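Local coordinates for protein homoprotocatechuate 2,3-dioxygenase (Brevibacterium fuscum, PDB 4Z6M) that cleaves the aromatic ring of homoprotocatechuate with molecular oxygen at an iron(II) centre, as an extradiol-type dioxygenase of the glyoxalase/bleomycin-resistance superfamily, at residues D154-T160 and Q200-G206; P210-H214 and W304-S309; G174-D180 and A191-R195. The protein carries 1 engineered substitution. One frame throughout, in Å; residues are numbered along the deposited sequence.

Contact 1: residues D154-T160 and Q200-G206. Engineered in segment 200-206: Gln200 (natural residue His). With FE2 (Fe (II) ion), chain E.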
loop_
_atom_site.group_PDB
_atom_site.type_symbol
_atom_site.label_atom_id
_atom_site.label_comp_id
_atom_site.label_asym_id
_atom_site.label_seq_id
_atom_site.Cartn_x
_atom_site.Cartn_y
_atom_site.Cartn_z
ATOM N N ASP A 154 15.228 10.707 -9.496
ATOM C CA ASP A 154 16.100 9.551 -9.266
ATOM C C ASP A 154 17.282 9.383 -10.217
ATOM O O ASP A 154 18.407 9.140 -9.741
ATOM C CB ASP A 154 15.326 8.253 -9.225
ATOM C CG ASP A 154 16.192 7.119 -8.680
ATOM O OD1 ASP A 154 16.418 7.069 -7.448
ATOM O OD2 ASP A 154 16.710 6.331 -9.493
ATOM N N HIS A 155 17.073 9.494 -11.528
ATOM C CA HIS A 155 18.163 9.256 -12.447
ATOM C C HIS A 155 17.852 9.728 -13.857
ATOM O O HIS A 155 16.710 10.051 -14.197
ATOM C CB HIS A 155 18.531 7.748 -12.492
ATOM C CG HIS A 155 17.457 6.831 -13.019
ATOM N ND1 HIS A 155 16.558 6.189 -12.197
ATOM C CD2 HIS A 155 17.203 6.371 -14.269
ATOM C CE1 HIS A 155 15.790 5.393 -12.925
ATOM N NE2 HIS A 155 16.166 5.485 -14.188
ATOM N N PHE A 156 18.896 9.735 -14.680
ATOM C CA PHE A 156 18.805 9.865 -16.116
ATOM C C PHE A 156 19.157 8.545 -16.769
ATOM O O PHE A 156 19.812 7.692 -16.167
ATOM C CB PHE A 156 19.809 10.914 -16.630
ATOM C CG PHE A 156 19.787 12.227 -15.871
ATOM C CD1 PHE A 156 18.609 12.962 -15.721
ATOM C CD2 PHE A 156 20.958 12.729 -15.319
ATOM C CE1 PHE A 156 18.624 14.177 -15.066
ATOM C CE2 PHE A 156 20.967 13.941 -14.659
ATOM C CZ PHE A 156 19.803 14.646 -14.530
ATOM N N ASN A 157 18.779 8.399 -18.036
ATOM C CA ASN A 157 19.216 7.252 -18.826
ATOM C C ASN A 157 19.518 7.742 -20.246
ATOM O O ASN A 157 18.683 8.407 -20.851
ATOM C CB ASN A 157 18.149 6.153 -18.812
ATOM C CG ASN A 157 18.613 4.874 -19.482
ATOM O OD1 ASN A 157 18.988 4.870 -20.650
ATOM N ND2 ASN A 157 18.590 3.767 -18.727
ATOM N N GLN A 158 20.731 7.447 -20.712
ATOM C CA GLN A 158 21.302 7.941 -21.977
ATOM C C GLN A 158 21.422 6.813 -22.988
ATOM O O GLN A 158 21.885 5.726 -22.645
ATOM C CB GLN A 158 22.693 8.466 -21.686
ATOM C CG GLN A 158 22.741 9.558 -20.636
ATOM C CD GLN A 158 24.138 9.929 -20.227
ATOM O OE1 GLN A 158 24.455 10.062 -19.056
ATOM N NE2 GLN A 158 24.998 10.094 -21.210
ATOM N N VAL A 159 21.055 7.071 -24.234
ATOM C CA VAL A 159 21.313 6.126 -25.310
ATOM C C VAL A 159 22.633 6.491 -25.993
ATOM O O VAL A 159 22.829 7.628 -26.432
ATOM C CB VAL A 159 20.184 6.117 -26.364
ATOM C CG1 VAL A 159 20.410 4.986 -27.352
ATOM C CG2 VAL A 159 18.793 6.024 -25.758
ATOM N N THR A 160 23.520 5.504 -26.098
ATOM C CA THR A 160 24.858 5.713 -26.632
ATOM C C THR A 160 25.268 4.431 -27.385
ATOM O O THR A 160 24.901 3.334 -26.980
ATOM C CB THR A 160 25.862 6.107 -25.504
ATOM O OG1 THR A 160 27.043 6.678 -26.069
ATOM C CG2 THR A 160 26.250 4.933 -24.635
ATOM N N GLN A 200 21.332 3.905 -9.445
ATOM C CA GLN A 200 21.742 4.704 -10.562
ATOM C C GLN A 200 21.531 6.204 -10.315
ATOM O O GLN A 200 20.566 6.629 -9.686
ATOM C CB GLN A 200 20.998 4.254 -11.820
ATOM C CG GLN A 200 19.498 4.203 -11.592
ATOM C CD GLN A 200 18.753 3.598 -12.736
ATOM O OE1 GLN A 200 19.059 3.870 -13.902
ATOM N NE2 GLN A 200 17.756 2.769 -12.430
ATOM N N ASP A 201 22.468 6.980 -10.864
ATOM C CA ASP A 201 22.266 8.396 -11.166
ATOM C C ASP A 201 22.203 8.665 -12.652
ATOM O O ASP A 201 21.467 9.552 -13.097
ATOM C CB ASP A 201 23.356 9.267 -10.536
ATOM C CG ASP A 201 23.138 9.448 -9.050
ATOM O OD1 ASP A 201 22.173 10.213 -8.692
ATOM O OD2 ASP A 201 23.903 8.832 -8.252
ATOM N N THR A 202 22.978 7.888 -13.417
ATOM C CA THR A 202 22.763 7.823 -14.839
ATOM C C THR A 202 22.977 6.388 -15.274
ATOM O O THR A 202 23.373 5.532 -14.482
ATOM C CB THR A 202 23.589 8.858 -15.640
ATOM O OG1 THR A 202 22.987 8.992 -16.935
ATOM C CG2 THR A 202 25.057 8.470 -15.730
ATOM N N ALA A 203 22.603 6.121 -16.504
ATOM C CA ALA A 203 22.624 4.764 -17.023
ATOM C C ALA A 203 22.816 4.884 -18.522
ATOM O O ALA A 203 22.474 5.901 -19.120
ATOM C CB ALA A 203 21.336 4.024 -16.681
ATOM N N LEU A 204 23.350 3.824 -19.112
ATOM C CA LEU A 204 23.624 3.780 -20.546
ATOM C C LEU A 204 22.822 2.630 -21.147
ATOM O O LEU A 204 22.872 1.485 -20.670
ATOM C CB LEU A 204 25.102 3.561 -20.816
ATOM C CG LEU A 204 26.087 4.579 -20.249
ATOM C CD1 LEU A 204 27.509 4.164 -20.594
ATOM C CD2 LEU A 204 25.758 5.990 -20.729
ATOM N N THR A 205 22.078 2.960 -22.183
ATOM C CA THR A 205 21.319 2.028 -23.003
ATOM C C THR A 205 21.955 2.016 -24.385
ATOM O O THR A 205 22.105 3.064 -25.019
ATOM C CB THR A 205 19.843 2.451 -23.123
ATOM O OG1 THR A 205 19.255 2.481 -21.801
ATOM C CG2 THR A 205 19.075 1.488 -23.990
ATOM N N GLY A 206 22.354 0.834 -24.844
ATOM C CA GLY A 206 22.952 0.750 -26.162
ATOM C C GLY A 206 21.978 1.116 -27.258
ATOM O O GLY A 206 20.839 0.622 -27.302
HETATM FE FE FE2 E . 15.505 3.997 -15.692
HETATM O O HOH W 1 18.572 4.679 -8.391
HETATM O O HOH W 2 17.590 3.542 -16.016
HETATM O O HOH W 3 20.759 1.205 -18.677
HETATM O O HOH W 4 15.263 2.488 -14.168
HETATM O O HOH W 5 15.073 2.315 -17.059
#
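Two hydroxyl-to-amide hydrogen bonds, on opposite faces of the glyoxalase-type sheet that bears the iron, join these neighbouring parallel strands: Thr205 OG1 gives its proton to Asn157 OD1 at 2.7 Å, in the carbonyl plane on a lone pair, and Thr202 OG1 gives its own to Gln158 OE1 at 2.8 Å. Gln158 OE1 also bonds to Tyr126. In the backbone layer between, Gln158 N donates to Ala203 O and Gln158 O accepts from Thr205 N, both nearly straight at 173°. Water 2, an iron ligand, is gripped from both segments, donating to Gln200 OE1 and accepting from Asn157 ND2. His155 binds iron(II) through NE2 at 2.2 Å, with His214 and Glu267 completing the facial triad. On the side of the ring away from the iron, Asp154 OD2 accepts from His155 ND1 at 2.7 Å, close to the ring plane, which fixes the imidazole's rotation and would probably make it a stronger ligand. In the engineered Gln200, chi1 of 52° and an extended chain beyond CG carry the amide flat over one face of this ring, the planes 9° apart. Gln200 CD sits 3.3 Å above the His155 ring plane, over the centre, and Gln200 OE1 is 3.1 Å from His155 CD2.

Contact 2: residues P210-H214 and W304-S309. With FE2 (Fe (II) ion), chain E.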
loop_
_atom_site.group_PDB
_atom_site.type_symbol
_atom_site.label_atom_id
_atom_site.label_comp_id
_atom_site.label_asym_id
_atom_site.label_seq_id
_atom_site.Cartn_x
_atom_site.Cartn_y
_atom_site.Cartn_z
ATOM N N PRO A 210 24.246 10.466 -29.512
ATOM C CA PRO A 210 23.582 10.677 -28.228
ATOM C C PRO A 210 22.074 10.949 -28.341
ATOM O O PRO A 210 21.642 11.808 -29.121
ATOM C CB PRO A 210 24.309 11.892 -27.673
ATOM C CG PRO A 210 24.719 12.693 -28.901
ATOM C CD PRO A 210 25.141 11.596 -29.857
ATOM N N ARG A 211 21.281 10.254 -27.529
ATOM C CA ARG A 211 19.893 10.589 -27.316
ATOM C C ARG A 211 19.603 10.377 -25.836
ATOM O O ARG A 211 20.275 9.577 -25.176
ATOM C CB ARG A 211 18.960 9.742 -28.169
ATOM C CG ARG A 211 18.981 10.077 -29.657
ATOM C CD ARG A 211 17.986 9.232 -30.429
ATOM N NE ARG A 211 18.465 7.869 -30.415
ATOM C CZ ARG A 211 17.728 6.783 -30.573
ATOM N NH1 ARG A 211 16.428 6.867 -30.814
ATOM N NH2 ARG A 211 18.321 5.599 -30.490
ATOM N N LEU A 212 18.599 11.084 -25.325
ATOM C CA LEU A 212 18.171 10.905 -23.952
ATOM C C LEU A 212 17.071 9.876 -23.925
ATOM O O LEU A 212 16.008 10.057 -24.529
ATOM C CB LEU A 212 17.680 12.228 -23.336
ATOM C CG LEU A 212 17.040 12.117 -21.941
ATOM C CD1 LEU A 212 18.129 11.846 -20.940
ATOM C CD2 LEU A 212 16.227 13.362 -21.610
ATOM N N HIS A 213 17.296 8.783 -23.194
ATOM C CA HIS A 213 16.271 7.764 -23.105
ATOM C C HIS A 213 15.129 8.178 -22.172
ATOM O O HIS A 213 13.964 8.162 -22.571
ATOM C CB HIS A 213 16.833 6.408 -22.682
ATOM C CG HIS A 213 15.896 5.292 -22.977
ATOM N ND1 HIS A 213 14.788 5.025 -22.206
ATOM C CD2 HIS A 213 15.853 4.413 -24.014
ATOM C CE1 HIS A 213 14.107 4.040 -22.745
ATOM N NE2 HIS A 213 14.740 3.640 -23.835
ATOM N N HIS A 214 15.462 8.563 -20.940
ATOM C CA HIS A 214 14.436 9.049 -20.001
ATOM C C HIS A 214 15.012 9.811 -18.854
ATOM O O HIS A 214 16.226 9.781 -18.614
ATOM C CB HIS A 214 13.558 7.904 -19.481
ATOM C CG HIS A 214 14.292 6.779 -18.812
ATOM N ND1 HIS A 214 14.705 5.651 -19.490
ATOM C CD2 HIS A 214 14.598 6.561 -17.516
ATOM C CE1 HIS A 214 15.246 4.795 -18.630
ATOM N NE2 HIS A 214 15.221 5.343 -17.434
ATOM N N TRP A 304 10.428 1.238 -26.763
ATOM C CA TRP A 304 11.390 1.419 -25.691
ATOM C C TRP A 304 12.817 1.294 -26.210
ATOM O O TRP A 304 13.719 1.987 -25.746
ATOM C CB TRP A 304 11.106 0.418 -24.539
ATOM C CG TRP A 304 11.633 0.871 -23.214
ATOM C CD1 TRP A 304 10.985 1.649 -22.308
ATOM C CD2 TRP A 304 12.940 0.646 -22.676
ATOM N NE1 TRP A 304 11.787 1.901 -21.229
ATOM C CE2 TRP A 304 12.995 1.302 -21.425
ATOM C CE3 TRP A 304 14.076 -0.040 -23.128
ATOM C CZ2 TRP A 304 14.133 1.306 -20.642
ATOM C CZ3 TRP A 304 15.202 -0.027 -22.360
ATOM C CH2 TRP A 304 15.229 0.631 -21.126
ATOM N N TYR A 305 13.021 0.405 -27.177
ATOM C CA TYR A 305 14.337 0.230 -27.748
ATOM C C TYR A 305 14.673 1.185 -28.878
ATOM O O TYR A 305 15.847 1.345 -29.180
ATOM C CB TYR A 305 14.492 -1.192 -28.281
ATOM C CG TYR A 305 14.518 -2.248 -27.200
ATOM C CD1 TYR A 305 15.468 -2.221 -26.193
ATOM C CD2 TYR A 305 13.588 -3.290 -27.195
ATOM C CE1 TYR A 305 15.497 -3.187 -25.203
ATOM C CE2 TYR A 305 13.614 -4.281 -26.216
ATOM C CZ TYR A 305 14.587 -4.220 -25.214
ATOM O OH TYR A 305 14.647 -5.198 -24.234
ATOM N N THR A 306 13.678 1.741 -29.565
ATOM C CA THR A 306 13.923 2.514 -30.774
ATOM C C THR A 306 13.809 4.026 -30.596
ATOM O O THR A 306 14.458 4.780 -31.336
ATOM C CB THR A 306 13.001 2.060 -31.920
ATOM O OG1 THR A 306 11.633 2.359 -31.628
ATOM C CG2 THR A 306 13.148 0.576 -32.181
ATOM N N GLU A 307 12.974 4.472 -29.660
ATOM C CA GLU A 307 12.656 5.901 -29.535
ATOM C C GLU A 307 13.372 6.518 -28.355
ATOM O O GLU A 307 13.459 5.898 -27.290
ATOM C CB GLU A 307 11.161 6.120 -29.384
ATOM C CG GLU A 307 10.343 5.407 -30.423
ATOM C CD GLU A 307 10.758 5.793 -31.831
ATOM O OE1 GLU A 307 10.631 6.991 -32.144
ATOM O OE2 GLU A 307 11.207 4.923 -32.613
ATOM N N ALA A 308 13.878 7.726 -28.555
ATOM C CA ALA A 308 14.546 8.491 -27.496
ATOM C C ALA A 308 14.677 9.936 -27.968
ATOM O O ALA A 308 14.555 10.217 -29.158
ATOM C CB ALA A 308 15.917 7.898 -27.150
ATOM N N SER A 309 14.955 10.845 -27.044
ATOM C CA SER A 309 14.968 12.270 -27.353
ATOM C C SER A 309 16.298 12.751 -27.931
ATOM O O SER A 309 17.361 12.343 -27.497
ATOM C CB SER A 309 14.666 13.087 -26.102
ATOM O OG SER A 309 13.392 12.757 -25.554
HETATM FE FE FE2 E . 15.505 3.997 -15.692
HETATM O O HOH W 6 14.866 8.790 -32.093
HETATM O O HOH W 7 17.047 3.759 -29.308
HETATM O O HOH W 8 12.929 10.453 -24.172
HETATM O O HOH W 4 15.263 2.488 -14.168
HETATM O O HOH W 2 17.590 3.542 -16.016
HETATM O O HOH W 5 15.073 2.315 -17.059
#
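Leu212 and Ser309 form a single antiparallel hydrogen-bonded pair, Leu212 N to Ser309 O and Ser309 N to Leu212 O both spanning 2.8 Å, which lays the chain after helix 302-306 against strand 211-214. Beside this bridge Arg211 bends at chi3 (-69°) and carries its guanidinium back to the helix end. There NH1 donates to Thr306 O at 2.9 Å, in the guanidinium plane though above the plane of the carbonyl, while Ala308 CB covers one face of the group. NE turns instead to Asn208 O. Each end of the His213 imidazole is used: NE2 gives its proton to Trp304 O at 2.7 Å, in the carbonyl plane, and ND1 accepts from His214 ND1 at 2.8 Å. This second bond implies that His213 ND1 carries no proton, and it fixes the rotation of the neighbouring ring. The CE1 edge of His213 points at the face of Trp304, an edge-to-face pair, with CE1 3.2 Å above the indole plane and the ring planes 51° apart. Trp304 CZ2 reaches within 4.2 Å of His214 CE1. The hydrogen-bond chain from His214 ND1 through His213 to Trp304 O is thus second-shell support for His214, whose NE2 binds iron(II) in the two-histidine, one-carboxylate facial triad.

Contact 3: residues G174-D180 and A191-R195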
loop_
_atom_site.group_PDB
_atom_site.type_symbol
_atom_site.label_atom_id
_atom_site.label_comp_id
_atom_site.label_asym_id
_atom_site.label_seq_id
_atom_site.Cartn_x
_atom_site.Cartn_y
_atom_site.Cartn_z
ATOM N N GLY A 174 33.929 8.870 -11.699
ATOM C CA GLY A 174 33.616 8.498 -10.324
ATOM C C GLY A 174 32.321 7.719 -10.164
ATOM O O GLY A 174 31.991 7.288 -9.053
ATOM N N PHE A 175 31.573 7.509 -11.242
ATOM C CA PHE A 175 30.352 6.679 -11.139
ATOM C C PHE A 175 30.757 5.221 -10.951
ATOM O O PHE A 175 31.757 4.781 -11.517
ATOM C CB PHE A 175 29.477 6.810 -12.379
ATOM C CG PHE A 175 28.824 8.166 -12.530
ATOM C CD1 PHE A 175 29.507 9.225 -13.080
ATOM C CD2 PHE A 175 27.486 8.355 -12.187
ATOM C CE1 PHE A 175 28.894 10.467 -13.220
ATOM C CE2 PHE A 175 26.876 9.586 -12.357
ATOM C CZ PHE A 175 27.585 10.642 -12.875
ATOM N N ARG A 176 29.999 4.491 -10.142
ATOM C CA ARG A 176 30.280 3.087 -9.865
ATOM C C ARG A 176 29.178 2.232 -10.486
ATOM O O ARG A 176 27.985 2.460 -10.246
ATOM C CB ARG A 176 30.329 2.869 -8.341
ATOM C CG ARG A 176 31.289 3.814 -7.585
ATOM C CD ARG A 176 30.562 4.839 -6.683
ATOM N NE ARG A 176 31.454 5.545 -5.741
ATOM C CZ ARG A 176 31.083 6.525 -4.900
ATOM N NH1 ARG A 176 29.822 6.972 -4.854
ATOM N NH2 ARG A 176 31.988 7.077 -4.090
ATOM N N VAL A 177 29.585 1.246 -11.285
ATOM C CA VAL A 177 28.615 0.375 -11.935
ATOM C C VAL A 177 27.982 -0.536 -10.908
ATOM O O VAL A 177 28.659 -1.083 -10.039
ATOM C CB VAL A 177 29.257 -0.431 -13.081
ATOM C CG1 VAL A 177 28.294 -1.463 -13.650
ATOM C CG2 VAL A 177 29.705 0.544 -14.163
ATOM N N THR A 178 26.676 -0.665 -11.015
ATOM C CA THR A 178 25.897 -1.533 -10.144
ATOM C C THR A 178 25.429 -2.743 -10.883
ATOM O O THR A 178 25.625 -3.842 -10.405
ATOM C CB THR A 178 24.719 -0.741 -9.554
ATOM O OG1 THR A 178 23.992 -0.118 -10.619
ATOM C CG2 THR A 178 25.241 0.293 -8.621
ATOM N N GLU A 179 24.774 -2.563 -12.021
ATOM C CA GLU A 179 24.280 -3.676 -12.820
ATOM C C GLU A 179 24.558 -3.450 -14.299
ATOM O O GLU A 179 24.759 -2.319 -14.735
ATOM C CB GLU A 179 22.781 -3.862 -12.604
ATOM C CG GLU A 179 22.412 -4.008 -11.122
ATOM C CD GLU A 179 21.115 -4.754 -10.879
ATOM O OE1 GLU A 179 20.820 -5.654 -11.656
ATOM O OE2 GLU A 179 20.395 -4.457 -9.882
ATOM N N ASP A 180 24.565 -4.530 -15.068
ATOM C CA ASP A 180 24.715 -4.440 -16.519
ATOM C C ASP A 180 24.072 -5.625 -17.202
ATOM O O ASP A 180 23.660 -6.593 -16.536
ATOM C CB ASP A 180 26.173 -4.212 -16.920
ATOM C CG ASP A 180 27.085 -5.373 -16.669
ATOM O OD1 ASP A 180 26.758 -6.315 -15.959
ATOM O OD2 ASP A 180 28.219 -5.297 -17.153
ATOM N N ALA A 191 24.304 -0.536 -19.053
ATOM C CA ALA A 191 24.972 -0.465 -17.768
ATOM C C ALA A 191 24.333 0.630 -16.924
ATOM O O ALA A 191 23.840 1.624 -17.456
ATOM C CB ALA A 191 26.451 -0.176 -17.938
ATOM N N TRP A 192 24.349 0.418 -15.605
ATOM C CA TRP A 192 23.761 1.319 -14.615
ATOM C C TRP A 192 24.852 1.756 -13.660
ATOM O O TRP A 192 25.672 0.958 -13.296
ATOM C CB TRP A 192 22.671 0.566 -13.845
ATOM C CG TRP A 192 21.395 0.335 -14.597
ATOM C CD1 TRP A 192 20.227 0.984 -14.382
ATOM C CD2 TRP A 192 21.129 -0.630 -15.633
ATOM N NE1 TRP A 192 19.256 0.507 -15.216
ATOM C CE2 TRP A 192 19.788 -0.473 -16.003
ATOM C CE3 TRP A 192 21.885 -1.612 -16.269
ATOM C CZ2 TRP A 192 19.187 -1.241 -16.995
ATOM C CZ3 TRP A 192 21.280 -2.392 -17.228
ATOM C CH2 TRP A 192 19.942 -2.187 -17.599
ATOM N N MET A 193 24.866 3.024 -13.260
ATOM C CA MET A 193 25.974 3.494 -12.434
ATOM C C MET A 193 25.567 4.662 -11.551
ATOM O O MET A 193 24.718 5.461 -11.915
ATOM C CB MET A 193 27.182 3.871 -13.275
ATOM C CG MET A 193 26.878 4.871 -14.354
ATOM S SD MET A 193 26.279 4.167 -15.925
ATOM C CE MET A 193 27.818 3.420 -16.517
ATOM N N HIS A 194 26.200 4.767 -10.400
ATOM C CA HIS A 194 25.714 5.665 -9.356
ATOM C C HIS A 194 26.801 6.485 -8.689
ATOM O O HIS A 194 27.977 6.132 -8.682
ATOM C CB HIS A 194 24.970 4.879 -8.271
ATOM C CG HIS A 194 25.871 4.294 -7.222
ATOM N ND1 HIS A 194 26.081 4.920 -6.021
ATOM C CD2 HIS A 194 26.640 3.175 -7.197
ATOM C CE1 HIS A 194 26.950 4.237 -5.309
ATOM N NE2 HIS A 194 27.276 3.157 -5.984
ATOM N N ARG A 195 26.348 7.574 -8.081
ATOM C CA ARG A 195 27.099 8.344 -7.103
ATOM C C ARG A 195 26.409 8.345 -5.749
ATOM O O ARG A 195 27.079 8.117 -4.736
ATOM C CB ARG A 195 27.320 9.784 -7.580
ATOM C CG ARG A 195 28.312 9.881 -8.734
ATOM C CD ARG A 195 29.742 9.542 -8.345
ATOM N NE ARG A 195 30.276 10.456 -7.355
ATOM C CZ ARG A 195 31.433 10.316 -6.735
ATOM N NH1 ARG A 195 32.216 9.275 -6.985
ATOM N NH2 ARG A 195 31.806 11.219 -5.850
#
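Arg176 and Arg195 stack their guanidinium groups flat on each other, centres 4.2 Å apart and planes at 17°, at the open end of an antiparallel hairpin, away from the turn. Along Arg176, CB starts beside the His194 ring, 3.9 Å from its NE2, and CG stays near His194 O. A bend at chi2 (111°) sets CD over the imidazole face in a CH-pi contact. NE and CZ then pass above Arg195 NH1, the CZ atom 3.6 Å from it. At the tip, NH2 lies equally close to that nitrogen, whereas NH1 comes near Arg195 O at an angle too poor for a hydrogen bond. Two like charges meet here, but the nitrogens of Arg195 each have a partner: its NH1 donates to Gly174 O at 2.9 Å, in the guanidinium plane, its NH2 forms a salt bridge with Asp14, and its NE bonds to Ile15 O. Earlier in the same side chain, Arg195 CG rests over the Phe175 face, 4.0 Å from the ring centroid. Phe175 CB in turn meets Met193 CG at 3.8 Å, on the side packed against helix 163-172 through Leu170. Backbone bonds pair Arg176 with His194 in both directions, and Thr178 N reaches Trp192 O. Gly174, with positive phi, closes the preceding helix in a Schellman motif and leads into the first strand of this beta hairpin of the glyoxalase-type sheet.

How the contacts relate
Of the strands in these contacts, 152-160 comes first along the chain and pairs, in contact 1, with residues 200-206, closing a loop of 39 residues. Within that loop the chain makes helix 163-172 and then the hairpin of contact 3, which lies wholly inside it. Strand 188-194 lies next to strand 202-206 in the sheet, where Leu204 N bonds to Ala191 O and Asp201 OD2 takes Arg195 N. Contact 2 opens only afterwards, on strand 211-218 at the other side of strand 152-160, and closes a much longer loop, joining the segment after helix 302-306 to the sheet. Contacts 1 and 2 share the iron and three waters, whereas contacts 2 and 3 do not touch.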